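PDB 2ZBV: adenosyl-chloride synthase from Thermotoga maritima, which binds adenosine and probably acts on S-adenosyl-L-methionine, as do the SAM hydrolases and SAM-dependent halogenases of its family. Local coordinates for residues I22-N26 and A137-M141; P59-V65 and D85-P91; V164-V170 and L191-L195; D198-V203 and A214-K218. All blocks are in the same frame, centred on the assembly; numbering follows the deposited sequence.

Contact 1: I22-N26 and A137-M141; sequences IKRIN and AHLDM
Two helices of the N-terminal domain, 14-25 and 127-140, meet near their C-terminal ends, where I22 and I25 pack on A137, and I25 also on H138 and M141. The methyl of A137 sits at the middle of the contact. Its CB lies 4.0 Å from CG2 of I22 and 3.9 Å from CG2 of I25. The small side chain is consistent with the close approach of the helices, the CA atoms of I22 and A137 being 5.4 Å apart.

The same CG2 of I25 makes a CH-pi contact with H138. It stands over one face of the imidazole, 4.1 Å from the ring centroid and 27° off the ring normal. CG2 is anti to the backbone N of I25 (CG1 at chi1 -71°), and this turns that methyl to the ring. CD1 of I25 approaches NE2 of H138 at 3.8 Å.

Beyond the helix ends, N26 and M141 close the contact. M141 is modelled as selenomethionine. Its chain bends at chi3 (76°), and SE lies 3.8 Å from the backbone O of I25. CB of N26 rests 3.8 Å from CG of M141. The contact is thus mostly apolar.

On helix 14-25, K23 forms a salt bridge with E30 of the second subunit. I22 also touches A133 of helix 127-140, and reaches I2 and L64 on strands 2-6 and 62-66.

Contact 2: P59-V65 and D85-P91; sequences PSTVFLV and DQYFVAP
F63 and F88 lie side by side on neighbouring parallel strands, 62-65 and 87-91, at the centre of this contact. The strand axes run 19° apart. V62, F63 and L64 pair with Y87, F88 and V89.

Backbone hydrogen bonds join the strands. F63 uses both its polar backbone atoms: its N donates to O of Y87 (2.6 Å) and its O accepts from N of V89 (2.8 Å). Y87 N bonds to T61 O, and V65 N to V89 O. Ahead of the strands, S60 N donates to D85 O at 2.6 Å, extending the pairing into the loops.

The two phenyl rings are nearly parallel (8°) but displaced, with little overlap. Their centroids are 4.8 Å apart, and CE1 of F88 lies beside CD2 of F63. F63 pairs with F88, so both leave the same face of the sheet; CG anti to the carbonyl carbon in both keeps the rings alongside. The Q86 amide meets the edge of the F63 ring, CD lying 3.6 Å from CE2, with amide and ring planes 72° apart. Its OE1 is bonded to ND2 of N84, and its NE2 to O of S54.

On the face of V62, Y87 and V89, V62 CG1 meets V89 CG2 at 4.0 Å, and V62 CG2 lies near CB of Y87. V65 CB packs on A90 CB.

The pair lies inside the six-stranded mixed sheet, between strands 2-6 and 77-82. L50 of helix 43-54 covers F63 and F88; F132 of helix 127-140 packs on L64 and V89.

Contact 3: V164-V170 and L191-L195; sequences VVENEKV and LFLKL
L195 reaches across from segment 191-195, which starts on helix 189-192, to V165, K169 and V170, and its side chain carries much of the contact. Its CB points toward the hairpin of strands 164-166 and 169-177. CG is anti to the carbonyl carbon of L195 (chi1 -69°) and comes 3.7 Å from CG1 of V170. There the chain forks. CD1 presses on the same methyl of V170 at 3.4 Å, a close-packed approach. CD2 lies against the turn of the hairpin instead. It is 3.5 Å from the backbone N of K169, equally close to C of E168, and 3.6 Å from CG1 of V165. The one leucine thus bridges both strands and the turn between them.

V165 spans the two leucines. Its other methyl, CG2, meets CG of L191 at 3.3 Å, again a tight approach. The two side chains run alongside each other, pointing opposite ways. V170 also uses its second methyl: CG2 touches CD2 of F192 at 4.0 Å, at the edge of the ring and near its plane.

Next to the contact, V170 and F192 both pack on I261 of strand 258-262, and K169 NZ forms a salt bridge with E260 on that strand. The arrangement is a short helix packed by aliphatic side chains against a beta hairpin, here in the C-terminal half of the chain and away from the adenosine sites.

Contact 4: D198-V203 and A214-K218; sequences DFDDVV and AAVAK
V203 and A214 form a hydrogen-bonded pair in the beta hairpin of strands 202-207 and 210-216, in the C-terminal domain. V202 and A215 make the neighbouring non-hydrogen-bonded pair.

Backbone hydrogen bonds hold this antiparallel register. V203 N donates to A214 O, and A214 N returns the bond to V203 O at 2.8 Å. V216 N then bonds to D201 O at 2.9 Å. D200 N reaches V216 O at 2.8 Å; this bond is almost straight (177°) and lies in the carbonyl plane. It ties the type II turn D198-D201 to the opposite strand. The turn is itself held by D201 N on D198 O, while OD2 of D201 takes the N-H of D198 with its anti lone pair.

Apolar packing centres on V216. Its two methyls go separate ways: CG2 meets CG1 of V203 at 3.7 Å, and CG1 meets CD1 of F199 at 4.0 Å. V203 also touches V230 of strand 228-232, the parallel partner of strand 210-216.

At the outer end, K218 packs on F199 and also on F124 of the third subunit. The K218 chain, extended beyond CG, runs across the F199 ring, with CE of K218 3.8 Å from CD2 of F199. CG of K218 sits over the centre of that ring, 3.7 Å from the centroid and 12° off the normal, a CH-pi contact.

The four contacts form two pairs, one in each domain. Contacts 1 and 2 touch in the N-terminal domain: L139 CD1 meets V89 CG2 at 3.7 Å, and I22 CD1 meets L64 CD2 at 3.9 Å. Contacts 3 and 4 touch through F192, whose CZ is 4.0 Å from CG1 of V203. The centres of contacts 1 and 4 are about 47 Å apart. Contact 2 comes nearest to bound adenosine, the side chain of P91 lying about 7 Å from it and about 3 Å from that of D68, an adenosine-binding residue. In contact 4 the A217 side chain is about 11 Å from a bound adenosine and about 8 Å from that of F220, another binding residue.

Contact 1: I22-N26 and A137-M141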
loop_
_atom_site.group_PDB
_atom_site.type_symbol
_atom_site.label_atom_id
_atom_site.label_comp_id
_atom_site.label_asym_id
_atom_site.label_seq_id
_atom_site.Cartn_x
_atom_site.Cartn_y
_atom_site.Cartn_z
ATOM N N ILE A 22 -3.698 -12.625 -12.818
ATOM C CA ILE A 22 -3.279 -11.879 -13.992
ATOM C C ILE A 22 -1.910 -12.351 -14.483
ATOM O O ILE A 22 -1.727 -12.614 -15.673
ATOM C CB ILE A 22 -3.205 -10.366 -13.688
ATOM C CG1 ILE A 22 -4.611 -9.829 -13.407
ATOM C CG2 ILE A 22 -2.550 -9.621 -14.868
ATOM C CD1 ILE A 22 -4.637 -8.359 -13.019
ATOM N N LYS A 23 -0.963 -12.466 -13.556
ATOM C CA LYS A 23 0.401 -12.885 -13.872
ATOM C C LYS A 23 0.513 -14.342 -14.313
ATOM O O LYS A 23 1.498 -14.731 -14.947
ATOM C CB LYS A 23 1.310 -12.653 -12.665
ATOM C CG LYS A 23 1.606 -11.189 -12.381
ATOM C CD LYS A 23 2.497 -10.597 -13.464
ATOM C CE LYS A 23 3.000 -9.217 -13.076
ATOM N NZ LYS A 23 4.020 -8.728 -14.045
ATOM N N ARG A 24 -0.484 -15.149 -13.959
ATOM C CA ARG A 24 -0.489 -16.555 -14.349
ATOM C C ARG A 24 -0.862 -16.582 -15.822
ATOM O O ARG A 24 -0.318 -17.368 -16.597
ATOM C CB ARG A 24 -1.515 -17.350 -13.526
ATOM C CG ARG A 24 -1.158 -17.465 -12.049
ATOM C CD ARG A 24 -2.248 -18.149 -11.218
ATOM N NE ARG A 24 -2.347 -19.576 -11.519
ATOM C CZ ARG A 24 -3.055 -20.450 -10.807
ATOM N NH1 ARG A 24 -3.737 -20.053 -9.738
ATOM N NH2 ARG A 24 -3.078 -21.729 -11.163
ATOM N N ILE A 25 -1.786 -15.704 -16.196
ATOM C CA ILE A 25 -2.235 -15.603 -17.577
ATOM C C ILE A 25 -1.151 -14.953 -18.431
ATOM O O ILE A 25 -0.809 -15.457 -19.495
ATOM C CB ILE A 25 -3.520 -14.773 -17.675
ATOM C CG1 ILE A 25 -4.685 -15.571 -17.091
ATOM C CG2 ILE A 25 -3.805 -14.404 -19.124
ATOM C CD1 ILE A 25 -5.977 -14.810 -17.079
ATOM N N ASN A 26 -0.609 -13.840 -17.951
ATOM C CA ASN A 26 0.441 -13.126 -18.666
ATOM C C ASN A 26 1.564 -12.742 -17.708
ATOM O O ASN A 26 1.476 -11.741 -17.000
ATOM C CB ASN A 26 -0.122 -11.864 -19.317
ATOM C CG ASN A 26 0.939 -11.076 -20.074
ATOM O OD1 ASN A 26 0.709 -9.935 -20.481
ATOM N ND2 ASN A 26 2.108 -11.685 -20.269
ATOM N N ALA A 137 -6.578 -9.227 -18.191
ATOM C CA ALA A 137 -5.304 -9.846 -18.532
ATOM C C ALA A 137 -5.255 -10.260 -20.004
ATOM O O ALA A 137 -4.253 -10.024 -20.677
ATOM C CB ALA A 137 -5.046 -11.055 -17.647
ATOM N N HIS A 138 -6.330 -10.878 -20.494
ATOM C CA HIS A 138 -6.391 -11.315 -21.895
ATOM C C HIS A 138 -6.413 -10.117 -22.849
ATOM O O HIS A 138 -5.721 -10.107 -23.870
ATOM C CB HIS A 138 -7.636 -12.192 -22.141
ATOM C CG HIS A 138 -7.549 -13.558 -21.529
ATOM N ND1 HIS A 138 -6.577 -14.472 -21.881
ATOM C CD2 HIS A 138 -8.306 -14.161 -20.580
ATOM C CE1 HIS A 138 -6.737 -15.576 -21.171
ATOM N NE2 HIS A 138 -7.779 -15.415 -20.374
ATOM N N LEU A 139 -7.211 -9.109 -22.518
ATOM C CA LEU A 139 -7.297 -7.915 -23.345
ATOM C C LEU A 139 -5.923 -7.251 -23.450
ATOM O O LEU A 139 -5.498 -6.856 -24.534
ATOM C CB LEU A 139 -8.307 -6.928 -22.753
ATOM C CG LEU A 139 -9.787 -7.296 -22.869
ATOM C CD1 LEU A 139 -10.627 -6.348 -22.016
ATOM C CD2 LEU A 139 -10.220 -7.220 -24.336
ATOM N N ASP A 140 -5.232 -7.140 -22.321
ATOM C CA ASP A 140 -3.909 -6.525 -22.277
ATOM C C ASP A 140 -2.918 -7.370 -23.067
ATOM O O ASP A 140 -1.839 -6.909 -23.445
ATOM C CB ASP A 140 -3.436 -6.406 -20.826
ATOM C CG ASP A 140 -2.054 -5.791 -20.711
ATOM O OD1 ASP A 140 -1.885 -4.633 -21.146
ATOM O OD2 ASP A 140 -1.138 -6.463 -20.186
HETATM N N MSE A 141 -3.296 -8.617 -23.313
HETATM C CA MSE A 141 -2.448 -9.538 -24.055
HETATM C C MSE A 141 -2.729 -9.526 -25.552
HETATM O O MSE A 141 -2.135 -10.294 -26.296
HETATM C CB MSE A 141 -2.643 -10.953 -23.531
HETATM C CG MSE A 141 -1.419 -11.539 -22.888
HETATM SE SE MSE A 141 -1.774 -13.383 -22.515
HETATM C CE MSE A 141 -1.581 -14.078 -24.323
#

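Contact 2: P59-V65 and D85-P91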
loop_
_atom_site.group_PDB
_atom_site.type_symbol
_atom_site.label_atom_id
_atom_site.label_comp_id
_atom_site.label_asym_id
_atom_site.label_seq_id
_atom_site.Cartn_x
_atom_site.Cartn_y
_atom_site.Cartn_z
ATOM N N PRO A 59 -2.835 5.622 -24.422
ATOM C CA PRO A 59 -3.930 4.951 -25.130
ATOM C C PRO A 59 -3.609 3.462 -25.127
ATOM O O PRO A 59 -2.443 3.090 -25.021
ATOM C CB PRO A 59 -3.868 5.564 -26.530
ATOM C CG PRO A 59 -2.422 5.927 -26.679
ATOM C CD PRO A 59 -2.098 6.521 -25.324
ATOM N N SER A 60 -4.640 2.626 -25.224
ATOM C CA SER A 60 -4.501 1.167 -25.223
ATOM C C SER A 60 -4.365 0.563 -23.832
ATOM O O SER A 60 -4.244 -0.651 -23.688
ATOM C CB SER A 60 -3.312 0.723 -26.082
ATOM O OG SER A 60 -3.584 0.931 -27.458
ATOM N N THR A 61 -4.373 1.412 -22.810
ATOM C CA THR A 61 -4.277 0.938 -21.439
ATOM C C THR A 61 -5.587 0.230 -21.127
ATOM O O THR A 61 -6.647 0.667 -21.565
ATOM C CB THR A 61 -4.131 2.106 -20.431
ATOM O OG1 THR A 61 -2.924 2.833 -20.695
ATOM C CG2 THR A 61 -4.101 1.574 -19.005
ATOM N N VAL A 62 -5.500 -0.870 -20.387
ATOM C CA VAL A 62 -6.678 -1.621 -19.970
ATOM C C VAL A 62 -6.852 -1.358 -18.472
ATOM O O VAL A 62 -5.941 -1.598 -17.690
ATOM C CB VAL A 62 -6.500 -3.143 -20.181
ATOM C CG1 VAL A 62 -7.683 -3.885 -19.575
ATOM C CG2 VAL A 62 -6.396 -3.465 -21.679
ATOM N N PHE A 63 -8.017 -0.855 -18.083
ATOM C CA PHE A 63 -8.290 -0.561 -16.683
ATOM C C PHE A 63 -9.164 -1.629 -16.031
ATOM O O PHE A 63 -10.229 -1.975 -16.542
ATOM C CB PHE A 63 -8.976 0.802 -16.560
ATOM C CG PHE A 63 -8.092 1.965 -16.934
ATOM C CD1 PHE A 63 -7.277 2.574 -15.983
ATOM C CD2 PHE A 63 -8.075 2.452 -18.242
ATOM C CE1 PHE A 63 -6.453 3.659 -16.323
ATOM C CE2 PHE A 63 -7.254 3.538 -18.597
ATOM C CZ PHE A 63 -6.441 4.139 -17.627
ATOM N N LEU A 64 -8.698 -2.156 -14.908
ATOM C CA LEU A 64 -9.442 -3.167 -14.160
ATOM C C LEU A 64 -10.066 -2.408 -12.997
ATOM O O LEU A 64 -9.376 -2.050 -12.050
ATOM C CB LEU A 64 -8.484 -4.239 -13.657
ATOM C CG LEU A 64 -9.028 -5.339 -12.739
ATOM C CD1 LEU A 64 -10.234 -6.034 -13.359
ATOM C CD2 LEU A 64 -7.896 -6.327 -12.498
ATOM N N VAL A 65 -11.367 -2.144 -13.089
ATOM C CA VAL A 65 -12.057 -1.361 -12.075
ATOM C C VAL A 65 -13.112 -2.186 -11.357
ATOM O O VAL A 65 -14.154 -2.504 -11.924
ATOM C CB VAL A 65 -12.730 -0.131 -12.720
ATOM C CG1 VAL A 65 -13.254 0.818 -11.639
ATOM C CG2 VAL A 65 -11.736 0.569 -13.640
ATOM N N ASP A 85 -9.301 5.625 -27.068
ATOM C CA ASP A 85 -8.625 4.339 -27.169
ATOM C C ASP A 85 -8.182 3.670 -25.878
ATOM O O ASP A 85 -7.118 3.056 -25.834
ATOM C CB ASP A 85 -7.422 4.457 -28.106
ATOM C CG ASP A 85 -7.830 4.591 -29.556
ATOM O OD1 ASP A 85 -6.961 4.946 -30.387
ATOM O OD2 ASP A 85 -9.017 4.334 -29.865
ATOM N N GLN A 86 -8.985 3.783 -24.827
ATOM C CA GLN A 86 -8.655 3.117 -23.571
ATOM C C GLN A 86 -9.730 2.074 -23.276
ATOM O O GLN A 86 -10.877 2.210 -23.711
ATOM C CB GLN A 86 -8.554 4.123 -22.420
ATOM C CG GLN A 86 -7.354 5.045 -22.530
ATOM C CD GLN A 86 -7.166 5.903 -21.297
ATOM O OE1 GLN A 86 -8.131 6.423 -20.744
ATOM N NE2 GLN A 86 -5.915 6.068 -20.870
ATOM N N TYR A 87 -9.360 1.041 -22.526
ATOM C CA TYR A 87 -10.298 -0.030 -22.205
ATOM C C TYR A 87 -10.605 -0.128 -20.713
ATOM O O TYR A 87 -9.712 0.032 -19.879
ATOM C CB TYR A 87 -9.736 -1.354 -22.718
ATOM C CG TYR A 87 -9.510 -1.351 -24.214
ATOM C CD1 TYR A 87 -10.562 -1.599 -25.099
ATOM C CD2 TYR A 87 -8.252 -1.066 -24.750
ATOM C CE1 TYR A 87 -10.370 -1.563 -26.484
ATOM C CE2 TYR A 87 -8.047 -1.024 -26.134
ATOM C CZ TYR A 87 -9.111 -1.274 -26.995
ATOM O OH TYR A 87 -8.921 -1.226 -28.360
ATOM N N PHE A 88 -11.874 -0.397 -20.395
ATOM C CA PHE A 88 -12.330 -0.507 -19.007
ATOM C C PHE A 88 -13.123 -1.774 -18.743
ATOM O O PHE A 88 -14.198 -1.975 -19.307
ATOM C CB PHE A 88 -13.194 0.695 -18.641
ATOM C CG PHE A 88 -12.498 2.010 -18.819
ATOM C CD1 PHE A 88 -11.815 2.602 -17.759
ATOM C CD2 PHE A 88 -12.473 2.632 -20.066
ATOM C CE1 PHE A 88 -11.109 3.798 -17.939
ATOM C CE2 PHE A 88 -11.771 3.831 -20.256
ATOM C CZ PHE A 88 -11.088 4.411 -19.192
ATOM N N VAL A 89 -12.571 -2.618 -17.880
ATOM C CA VAL A 89 -13.192 -3.870 -17.478
ATOM C C VAL A 89 -13.832 -3.589 -16.118
ATOM O O VAL A 89 -13.124 -3.349 -15.134
ATOM C CB VAL A 89 -12.127 -4.965 -17.334
ATOM C CG1 VAL A 89 -12.775 -6.282 -16.898
ATOM C CG2 VAL A 89 -11.383 -5.122 -18.656
ATOM N N ALA A 90 -15.161 -3.614 -16.061
ATOM C CA ALA A 90 -15.853 -3.304 -14.817
ATOM C C ALA A 90 -17.318 -3.730 -14.759
ATOM O O ALA A 90 -17.906 -4.153 -15.758
ATOM C CB ALA A 90 -15.768 -1.806 -14.567
ATOM N N PRO A 91 -17.923 -3.640 -13.564
ATOM C CA PRO A 91 -19.331 -4.010 -13.431
ATOM C C PRO A 91 -20.154 -2.858 -13.992
ATOM O O PRO A 91 -19.718 -1.702 -13.963
ATOM C CB PRO A 91 -19.506 -4.169 -11.921
ATOM C CG PRO A 91 -18.521 -3.181 -11.362
ATOM C CD PRO A 91 -17.310 -3.433 -12.237
#

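Contact 3: V164-V170 and L191-L195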
loop_
_atom_site.group_PDB
_atom_site.type_symbol
_atom_site.label_atom_id
_atom_site.label_comp_id
_atom_site.label_asym_id
_atom_site.label_seq_id
_atom_site.Cartn_x
_atom_site.Cartn_y
_atom_site.Cartn_z
ATOM N N VAL A 164 -22.299 23.846 -13.057
ATOM C CA VAL A 164 -22.611 24.912 -13.997
ATOM C C VAL A 164 -22.193 26.276 -13.472
ATOM O O VAL A 164 -21.983 26.460 -12.273
ATOM C CB VAL A 164 -24.124 24.967 -14.301
ATOM C CG1 VAL A 164 -24.576 23.672 -14.964
ATOM C CG2 VAL A 164 -24.895 25.213 -13.012
ATOM N N VAL A 165 -22.072 27.226 -14.390
ATOM C CA VAL A 165 -21.718 28.593 -14.048
ATOM C C VAL A 165 -23.004 29.405 -14.090
ATOM O O VAL A 165 -23.669 29.463 -15.124
ATOM C CB VAL A 165 -20.733 29.193 -15.066
ATOM C CG1 VAL A 165 -20.546 30.678 -14.794
ATOM C CG2 VAL A 165 -19.405 28.470 -14.989
ATOM N N GLU A 166 -23.363 30.022 -12.971
ATOM C CA GLU A 166 -24.579 30.820 -12.939
ATOM C C GLU A 166 -24.502 32.040 -12.033
ATOM O O GLU A 166 -24.262 31.931 -10.831
ATOM C CB GLU A 166 -25.774 29.962 -12.520
ATOM C CG GLU A 166 -25.642 29.332 -11.150
ATOM C CD GLU A 166 -26.989 29.056 -10.515
ATOM O OE1 GLU A 166 -27.696 30.032 -10.178
ATOM O OE2 GLU A 166 -27.343 27.869 -10.357
ATOM N N ASN A 167 -24.707 33.206 -12.634
ATOM C CA ASN A 167 -24.703 34.471 -11.914
ATOM C C ASN A 167 -23.517 34.702 -10.977
ATOM O O ASN A 167 -23.664 34.657 -9.753
ATOM C CB ASN A 167 -26.012 34.616 -11.130
ATOM C CG ASN A 167 -27.240 34.513 -12.020
ATOM O OD1 ASN A 167 -27.394 35.277 -12.973
ATOM N ND2 ASN A 167 -28.120 33.567 -11.712
ATOM N N GLU A 168 -22.348 34.945 -11.560
ATOM C CA GLU A 168 -21.137 35.238 -10.795
ATOM C C GLU A 168 -20.567 34.108 -9.939
ATOM O O GLU A 168 -19.577 34.309 -9.232
ATOM C CB GLU A 168 -21.383 36.456 -9.897
ATOM C CG GLU A 168 -21.929 37.677 -10.630
ATOM C CD GLU A 168 -22.404 38.767 -9.681
ATOM O OE1 GLU A 168 -22.898 39.808 -10.166
ATOM O OE2 GLU A 168 -22.285 38.581 -8.448
ATOM N N LYS A 169 -21.174 32.929 -9.985
ATOM C CA LYS A 169 -20.665 31.828 -9.178
ATOM C C LYS A 169 -20.733 30.477 -9.871
ATOM O O LYS A 169 -21.418 30.306 -10.883
ATOM C CB LYS A 169 -21.424 31.746 -7.852
ATOM C CG LYS A 169 -22.869 31.308 -7.996
ATOM C CD LYS A 169 -23.545 31.193 -6.639
ATOM C CE LYS A 169 -24.982 30.716 -6.784
ATOM N NZ LYS A 169 -25.676 30.592 -5.473
ATOM N N VAL A 170 -20.007 29.518 -9.310
ATOM C CA VAL A 170 -19.983 28.164 -9.831
ATOM C C VAL A 170 -20.466 27.226 -8.731
ATOM O O VAL A 170 -20.026 27.316 -7.583
ATOM C CB VAL A 170 -18.563 27.749 -10.268
ATOM C CG1 VAL A 170 -18.144 28.539 -11.494
ATOM C CG2 VAL A 170 -17.580 27.987 -9.134
ATOM N N LEU A 191 -13.873 25.998 -16.150
ATOM C CA LEU A 191 -15.230 26.488 -15.958
ATOM C C LEU A 191 -15.168 27.650 -14.968
ATOM O O LEU A 191 -15.795 28.693 -15.164
ATOM C CB LEU A 191 -16.118 25.377 -15.395
ATOM C CG LEU A 191 -17.597 25.736 -15.247
ATOM C CD1 LEU A 191 -18.219 25.843 -16.631
ATOM C CD2 LEU A 191 -18.319 24.683 -14.428
ATOM N N PHE A 192 -14.400 27.453 -13.901
ATOM C CA PHE A 192 -14.229 28.471 -12.871
ATOM C C PHE A 192 -13.602 29.726 -13.466
ATOM O O PHE A 192 -13.928 30.844 -13.068
ATOM C CB PHE A 192 -13.348 27.919 -11.743
ATOM C CG PHE A 192 -12.950 28.945 -10.717
ATOM C CD1 PHE A 192 -11.641 29.402 -10.650
ATOM C CD2 PHE A 192 -13.878 29.439 -9.806
ATOM C CE1 PHE A 192 -11.259 30.337 -9.687
ATOM C CE2 PHE A 192 -13.508 30.373 -8.840
ATOM C CZ PHE A 192 -12.195 30.823 -8.781
ATOM N N LEU A 193 -12.709 29.540 -14.428
ATOM C CA LEU A 193 -12.040 30.664 -15.065
ATOM C C LEU A 193 -12.967 31.505 -15.931
ATOM O O LEU A 193 -12.554 32.539 -16.457
ATOM C CB LEU A 193 -10.862 30.169 -15.906
ATOM C CG LEU A 193 -9.650 29.673 -15.114
ATOM C CD1 LEU A 193 -8.583 29.159 -16.069
ATOM C CD2 LEU A 193 -9.106 30.809 -14.257
ATOM N N LYS A 194 -14.213 31.064 -16.086
ATOM C CA LYS A 194 -15.181 31.809 -16.885
ATOM C C LYS A 194 -15.913 32.834 -16.032
ATOM O O LYS A 194 -16.734 33.599 -16.536
ATOM C CB LYS A 194 -16.180 30.855 -17.547
ATOM C CG LYS A 194 -15.575 30.108 -18.718
ATOM C CD LYS A 194 -16.498 29.045 -19.278
ATOM C CE LYS A 194 -15.833 28.343 -20.459
ATOM N NZ LYS A 194 -16.578 27.130 -20.885
ATOM N N LEU A 195 -15.612 32.839 -14.738
ATOM C CA LEU A 195 -16.219 33.788 -13.812
ATOM C C LEU A 195 -15.358 35.043 -13.813
ATOM O O LEU A 195 -15.510 35.916 -12.957
ATOM C CB LEU A 195 -16.261 33.215 -12.390
ATOM C CG LEU A 195 -17.195 32.045 -12.075
ATOM C CD1 LEU A 195 -17.010 31.643 -10.619
ATOM C CD2 LEU A 195 -18.641 32.440 -12.339
#

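Contact 4: D198-V203 and A214-K218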
loop_
_atom_site.group_PDB
_atom_site.type_symbol
_atom_site.label_atom_id
_atom_site.label_comp_id
_atom_site.label_asym_id
_atom_site.label_seq_id
_atom_site.Cartn_x
_atom_site.Cartn_y
_atom_site.Cartn_z
ATOM N N ASP A 198 -8.950 35.569 -11.502
ATOM C CA ASP A 198 -7.569 35.302 -11.840
ATOM C C ASP A 198 -6.756 35.082 -10.577
ATOM O O ASP A 198 -7.222 35.349 -9.471
ATOM C CB ASP A 198 -7.005 36.477 -12.643
ATOM C CG ASP A 198 -5.564 36.261 -13.066
ATOM O OD1 ASP A 198 -5.280 35.225 -13.710
ATOM O OD2 ASP A 198 -4.719 37.133 -12.757
ATOM N N PHE A 199 -5.546 34.570 -10.744
ATOM C CA PHE A 199 -4.676 34.345 -9.614
ATOM C C PHE A 199 -4.470 35.690 -8.922
ATOM O O PHE A 199 -4.314 36.718 -9.581
ATOM C CB PHE A 199 -3.356 33.753 -10.100
ATOM C CG PHE A 199 -3.503 32.379 -10.692
ATOM C CD1 PHE A 199 -3.855 31.301 -9.888
ATOM C CD2 PHE A 199 -3.339 32.173 -12.059
ATOM C CE1 PHE A 199 -4.046 30.035 -10.432
ATOM C CE2 PHE A 199 -3.527 30.908 -12.619
ATOM C CZ PHE A 199 -3.883 29.835 -11.801
ATOM N N ASP A 200 -4.495 35.665 -7.593
ATOM C CA ASP A 200 -4.348 36.846 -6.744
ATOM C C ASP A 200 -5.710 37.406 -6.364
ATOM O O ASP A 200 -5.817 38.233 -5.454
ATOM C CB ASP A 200 -3.514 37.939 -7.414
ATOM C CG ASP A 200 -2.079 37.521 -7.623
ATOM O OD1 ASP A 200 -1.542 36.821 -6.738
ATOM O OD2 ASP A 200 -1.488 37.899 -8.657
ATOM N N ASP A 201 -6.753 36.976 -7.066
ATOM C CA ASP A 201 -8.088 37.435 -6.706
ATOM C C ASP A 201 -8.462 36.680 -5.437
ATOM O O ASP A 201 -7.760 35.757 -5.010
ATOM C CB ASP A 201 -9.111 37.117 -7.802
ATOM C CG ASP A 201 -9.236 38.231 -8.840
ATOM O OD1 ASP A 201 -9.392 39.407 -8.445
ATOM O OD2 ASP A 201 -9.195 37.929 -10.051
ATOM N N VAL A 202 -9.564 37.086 -4.827
ATOM C CA VAL A 202 -10.051 36.436 -3.629
ATOM C C VAL A 202 -11.499 36.092 -3.910
ATOM O O VAL A 202 -12.259 36.929 -4.395
ATOM C CB VAL A 202 -9.972 37.361 -2.399
ATOM C CG1 VAL A 202 -10.727 36.749 -1.240
ATOM C CG2 VAL A 202 -8.519 37.579 -2.008
ATOM N N VAL A 203 -11.878 34.852 -3.624
ATOM C CA VAL A 203 -13.244 34.427 -3.856
ATOM C C VAL A 203 -13.842 33.896 -2.569
ATOM O O VAL A 203 -13.134 33.687 -1.577
ATOM C CB VAL A 203 -13.314 33.320 -4.946
ATOM C CG1 VAL A 203 -12.681 33.828 -6.238
ATOM C CG2 VAL A 203 -12.606 32.059 -4.469
ATOM N N ALA A 214 -11.112 32.967 0.229
ATOM C CA ALA A 214 -9.956 32.180 -0.162
ATOM C C ALA A 214 -9.239 32.818 -1.332
ATOM O O ALA A 214 -9.869 33.247 -2.293
ATOM C CB ALA A 214 -10.381 30.759 -0.520
ATOM N N ALA A 215 -7.916 32.880 -1.234
ATOM C CA ALA A 215 -7.099 33.454 -2.291
ATOM C C ALA A 215 -6.968 32.458 -3.430
ATOM O O ALA A 215 -6.826 31.257 -3.201
ATOM C CB ALA A 215 -5.721 33.809 -1.757
ATOM N N VAL A 216 -7.048 32.959 -4.654
ATOM C CA VAL A 216 -6.897 32.119 -5.833
ATOM C C VAL A 216 -5.392 32.100 -6.074
ATOM O O VAL A 216 -4.792 33.133 -6.376
ATOM C CB VAL A 216 -7.625 32.727 -7.039
ATOM C CG1 VAL A 216 -7.438 31.845 -8.264
ATOM C CG2 VAL A 216 -9.101 32.887 -6.719
ATOM N N ALA A 217 -4.778 30.932 -5.924
ATOM C CA ALA A 217 -3.336 30.822 -6.085
ATOM C C ALA A 217 -2.899 29.621 -6.904
ATOM O O ALA A 217 -3.682 28.715 -7.168
ATOM C CB ALA A 217 -2.669 30.782 -4.709
ATOM N N LYS A 218 -1.632 29.631 -7.300
ATOM C CA LYS A 218 -1.055 28.555 -8.088
ATOM C C LYS A 218 -0.489 27.457 -7.195
ATOM O O LYS A 218 -0.746 26.271 -7.417
ATOM C CB LYS A 218 0.064 29.096 -8.977
ATOM C CG LYS A 218 -0.386 30.090 -10.032
ATOM C CD LYS A 218 0.808 30.593 -10.831
ATOM C CE LYS A 218 0.390 31.581 -11.910
ATOM N NZ LYS A 218 1.581 32.125 -12.629
#